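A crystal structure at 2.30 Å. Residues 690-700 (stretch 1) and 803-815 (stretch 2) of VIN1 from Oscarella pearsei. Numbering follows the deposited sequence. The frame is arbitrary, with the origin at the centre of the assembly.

Stretch 1 (690-700) DLISLVKQMAR
Stretch 2, residues 803-815: LMRTVKDVIRASE

Both stretches are α-helical, and the evidence is the usual pair of criteria: phi/psi values cluster near -63/-42, and i-to-i+4 backbone hydrogen bonds run without a break from Leu694 N to Asp690 O (2.9 Å) through Arg700 N to Lys696 O (2.9 Å), and from Val807 N to Leu803 O (2.9 Å) through Glu815 N to Ile811 O (3.0 Å). The helices run nearly antiparallel, with 165° between their N-to-C directions, a signed crossing angle of -165° and axes approaching to 11.1 Å. Three CA pairs fix the register: Ile692 CA to Ile811 CA at 7.8 Å, Val695 CA to Val807 CA at 7.3 Å, and Ala699 CA to Met804 CA at 8.0 Å.

No hydrogen bond crosses between the stretches, so what joins them here is apolar packing, which buries 403 Å² summed over both sides. Its centre is Val695, whose CA-to-CB bond points toward the partner helix. With chi1 at 171° (t), its CG1 lies 3.8 Å from Val807 CG1 and 3.5 Å from Ile811 CD1. Val807 also points toward its partner, with chi1 at 172° (t); two short, β-branched side chains therefore meet where the register distance is smallest. Ile811 starts sideways, but chi1 at -57° (m) and chi2 at 173° (t) bring its end nearer, so that CD1 reaches Val695. Its CG2 contacts Ile692 CD1 at 4.2 Å; Ile692, also sideways at CB, approaches through an m, m rotamer (-62°, -56°).

Two long, unbranched methionines carry the packing toward the C-terminal end of stretch 1. Met698 points toward stretch 2 and, with chi angles of -170°, 175° and -48° (t, t, m), sets SD 3.7 Å from Val807 CG2. Met804 leaves its helix sideways and bends back through chi1 at -75° (m) and two values between wells, chi2 -34° and chi3 -126°. Its CE thereby comes 3.6 Å from Ala699 CA, 4.2 Å from Ala699 CB and 4.1 Å from Met698 O. The single methyl of Ala699 leaves the backbone accessible to this terminal methyl.

At the other end, Leu691 points toward stretch 2 with chi1 -171° (t) and chi2 146°, between wells. Its CD2 lies 4.4 Å from Ile811 CA and 4.5 Å from Ile811 CG1, while CD1 is 3.5 Å from Ser814 OG. This last contact is van der Waals; with chi1 at -57° (m), Ser814 OG instead donates a very short 2.5 Å hydrogen bond to Val810 O, one turn back. Serine thus suits a buried place beside leucine, being small and having its polar group satisfied by its own helix.

Charged side chains stay out of the seam. Arg700 points away, its chi1 to chi3 at -57°, 179° and -173° (m, t, t), and its NH1 donates to Gln697 OE1 at 3.0 Å with an N-H...O angle of 131°. Lys808 also points away, its side chain extended with all four chi angles t.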

# COMPACT_ATOMS: atom_id res chain seq x y z
N ASP A 690 -9.68 -8.06 24.36
CA ASP A 690 -10.16 -6.70 24.60
C ASP A 690 -10.32 -5.90 23.31
O ASP A 690 -11.09 -4.94 23.28
CB ASP A 690 -9.21 -5.97 25.55
CG ASP A 690 -9.05 -6.69 26.88
OD1 ASP A 690 -10.02 -7.34 27.32
OD2 ASP A 690 -7.95 -6.61 27.47
N LEU A 691 -9.60 -6.28 22.24
CA LEU A 691 -9.71 -5.56 20.98
C LEU A 691 -11.13 -5.64 20.42
O LEU A 691 -11.70 -4.63 19.99
CB LEU A 691 -8.70 -6.12 19.97
CG LEU A 691 -8.49 -5.36 18.65
CD1 LEU A 691 -7.05 -5.48 18.21
CD2 LEU A 691 -9.41 -5.88 17.55
N ILE A 692 -11.71 -6.84 20.43
CA ILE A 692 -13.09 -7.02 19.97
C ILE A 692 -14.04 -6.19 20.81
O ILE A 692 -15.02 -5.62 20.30
CB ILE A 692 -13.46 -8.51 19.97
CG1 ILE A 692 -12.56 -9.28 19.00
CG2 ILE A 692 -14.92 -8.71 19.61
CD1 ILE A 692 -12.58 -8.74 17.59
N SER A 693 -13.77 -6.09 22.12
CA SER A 693 -14.62 -5.29 23.00
C SER A 693 -14.56 -3.81 22.62
O SER A 693 -15.60 -3.16 22.47
CB SER A 693 -14.19 -5.49 24.45
OG SER A 693 -14.00 -6.87 24.74
N LEU A 694 -13.34 -3.28 22.47
CA LEU A 694 -13.19 -1.88 22.09
C LEU A 694 -13.86 -1.60 20.75
O LEU A 694 -14.48 -0.55 20.56
CB LEU A 694 -11.71 -1.50 22.03
CG LEU A 694 -10.85 -1.73 23.27
CD1 LEU A 694 -9.47 -1.10 23.08
CD2 LEU A 694 -11.53 -1.19 24.52
N VAL A 695 -13.73 -2.53 19.80
CA VAL A 695 -14.28 -2.30 18.47
C VAL A 695 -15.80 -2.34 18.49
O VAL A 695 -16.46 -1.51 17.85
CB VAL A 695 -13.69 -3.31 17.47
CG1 VAL A 695 -14.41 -3.21 16.16
CG2 VAL A 695 -12.20 -3.06 17.28
N LYS A 696 -16.38 -3.29 19.21
CA LYS A 696 -17.84 -3.35 19.33
C LYS A 696 -18.37 -2.08 20.00
O LYS A 696 -19.35 -1.48 19.52
CB LYS A 696 -18.26 -4.59 20.12
CG LYS A 696 -18.64 -5.78 19.25
CD LYS A 696 -19.07 -6.95 20.11
CE LYS A 696 -19.61 -8.09 19.27
NZ LYS A 696 -20.00 -9.27 20.10
N GLN A 697 -17.74 -1.66 21.10
CA GLN A 697 -18.15 -0.42 21.75
C GLN A 697 -18.06 0.76 20.80
O GLN A 697 -18.96 1.61 20.76
CB GLN A 697 -17.28 -0.19 22.99
CG GLN A 697 -17.69 1.01 23.84
CD GLN A 697 -18.79 0.68 24.83
OE1 GLN A 697 -19.61 -0.22 24.61
NE2 GLN A 697 -18.83 1.41 25.94
N MET A 698 -16.99 0.82 20.00
CA MET A 698 -16.84 1.91 19.04
C MET A 698 -17.94 1.88 17.99
O MET A 698 -18.43 2.93 17.56
CB MET A 698 -15.46 1.83 18.38
CG MET A 698 -15.10 3.04 17.54
SD MET A 698 -13.41 2.97 16.91
CE MET A 698 -12.52 2.53 18.40
N ALA A 699 -18.35 0.68 17.57
CA ALA A 699 -19.45 0.57 16.61
C ALA A 699 -20.75 1.08 17.22
O ALA A 699 -21.49 1.84 16.58
CB ALA A 699 -19.60 -0.88 16.15
N ARG A 700 -21.05 0.68 18.46
CA ARG A 700 -22.23 1.18 19.15
C ARG A 700 -22.22 2.70 19.20
O ARG A 700 -23.20 3.36 18.83
CB ARG A 700 -22.31 0.60 20.56
CG ARG A 700 -22.33 -0.92 20.63
CD ARG A 700 -22.38 -1.40 22.07
NE ARG A 700 -22.23 -2.85 22.19
CZ ARG A 700 -21.16 -3.46 22.69
NH1 ARG A 700 -20.13 -2.75 23.13
NH2 ARG A 700 -21.12 -4.78 22.75
N LEU A 803 -13.13 6.13 9.01
CA LEU A 803 -12.73 5.60 10.31
C LEU A 803 -13.21 4.16 10.49
O LEU A 803 -12.46 3.31 10.99
CB LEU A 803 -13.28 6.47 11.44
CG LEU A 803 -12.96 5.96 12.85
CD1 LEU A 803 -11.45 5.85 13.06
CD2 LEU A 803 -13.59 6.85 13.91
N MET A 804 -14.45 3.87 10.09
CA MET A 804 -14.97 2.51 10.27
C MET A 804 -14.23 1.51 9.38
O MET A 804 -13.89 0.41 9.83
CB MET A 804 -16.47 2.48 10.01
CG MET A 804 -17.28 3.08 11.16
SD MET A 804 -16.51 2.74 12.76
CE MET A 804 -17.86 1.99 13.65
N ARG A 805 -13.98 1.87 8.11
CA ARG A 805 -13.17 1.02 7.25
C ARG A 805 -11.82 0.74 7.88
O ARG A 805 -11.36 -0.41 7.92
CB ARG A 805 -12.98 1.68 5.88
CG ARG A 805 -14.22 1.67 5.00
CD ARG A 805 -13.87 2.06 3.57
NE ARG A 805 -13.26 3.38 3.50
CZ ARG A 805 -13.94 4.50 3.27
NH1 ARG A 805 -15.25 4.46 3.09
NH2 ARG A 805 -13.31 5.67 3.23
N THR A 806 -11.17 1.78 8.41
CA THR A 806 -9.87 1.61 9.04
C THR A 806 -9.94 0.66 10.23
O THR A 806 -9.09 -0.22 10.38
CB THR A 806 -9.31 2.97 9.45
OG1 THR A 806 -9.19 3.81 8.30
CG2 THR A 806 -7.95 2.81 10.10
N VAL A 807 -10.95 0.82 11.09
CA VAL A 807 -11.07 -0.03 12.27
C VAL A 807 -11.29 -1.48 11.87
O VAL A 807 -10.72 -2.40 12.46
CB VAL A 807 -12.20 0.48 13.19
CG1 VAL A 807 -12.46 -0.51 14.32
CG2 VAL A 807 -11.84 1.85 13.75
N LYS A 808 -12.13 -1.72 10.85
CA LYS A 808 -12.38 -3.08 10.38
C LYS A 808 -11.09 -3.72 9.87
O LYS A 808 -10.72 -4.84 10.28
CB LYS A 808 -13.46 -3.04 9.30
CG LYS A 808 -13.61 -4.29 8.47
CD LYS A 808 -14.75 -4.10 7.49
CE LYS A 808 -14.86 -5.26 6.52
NZ LYS A 808 -16.02 -5.10 5.60
N ASP A 809 -10.39 -3.02 8.97
CA ASP A 809 -9.11 -3.53 8.49
C ASP A 809 -8.11 -3.72 9.63
O ASP A 809 -7.21 -4.56 9.53
CB ASP A 809 -8.54 -2.61 7.42
CG ASP A 809 -9.35 -2.63 6.14
OD1 ASP A 809 -9.85 -3.71 5.77
OD2 ASP A 809 -9.49 -1.56 5.50
N VAL A 810 -8.26 -2.96 10.72
CA VAL A 810 -7.41 -3.16 11.89
C VAL A 810 -7.79 -4.44 12.62
O VAL A 810 -6.92 -5.12 13.19
CB VAL A 810 -7.47 -1.92 12.81
CG1 VAL A 810 -6.96 -2.26 14.21
CG2 VAL A 810 -6.65 -0.79 12.23
N ILE A 811 -9.08 -4.80 12.62
CA ILE A 811 -9.48 -6.10 13.16
C ILE A 811 -8.76 -7.21 12.41
O ILE A 811 -8.06 -8.04 13.00
CB ILE A 811 -11.00 -6.28 13.09
CG1 ILE A 811 -11.74 -5.16 13.82
CG2 ILE A 811 -11.40 -7.63 13.67
CD1 ILE A 811 -13.23 -5.23 13.61
N ARG A 812 -8.93 -7.23 11.08
CA ARG A 812 -8.34 -8.31 10.30
C ARG A 812 -6.81 -8.32 10.41
O ARG A 812 -6.20 -9.38 10.58
CB ARG A 812 -8.78 -8.22 8.84
CG ARG A 812 -10.28 -8.37 8.66
CD ARG A 812 -10.67 -8.33 7.19
NE ARG A 812 -12.12 -8.36 7.02
CZ ARG A 812 -12.73 -8.34 5.85
NH1 ARG A 812 -12.02 -8.28 4.73
NH2 ARG A 812 -14.06 -8.38 5.79
N ALA A 813 -6.19 -7.14 10.33
CA ALA A 813 -4.73 -7.07 10.40
C ALA A 813 -4.22 -7.47 11.78
O ALA A 813 -3.11 -8.00 11.90
CB ALA A 813 -4.25 -5.67 10.05
N SER A 814 -5.01 -7.23 12.83
CA SER A 814 -4.61 -7.66 14.17
C SER A 814 -4.71 -9.17 14.31
O SER A 814 -3.82 -9.81 14.89
CB SER A 814 -5.47 -6.96 15.22
OG SER A 814 -5.39 -5.56 15.10
N GLU A 815 -5.79 -9.76 13.79
CA GLU A 815 -5.89 -11.22 13.76
C GLU A 815 -4.72 -11.83 12.99
O GLU A 815 -4.20 -12.88 13.37
CB GLU A 815 -7.22 -11.64 13.15
CG GLU A 815 -7.54 -13.13 13.30
CD GLU A 815 -6.97 -13.97 12.17
OE1 GLU A 815 -6.54 -13.39 11.15
OE2 GLU A 815 -6.96 -15.21 12.30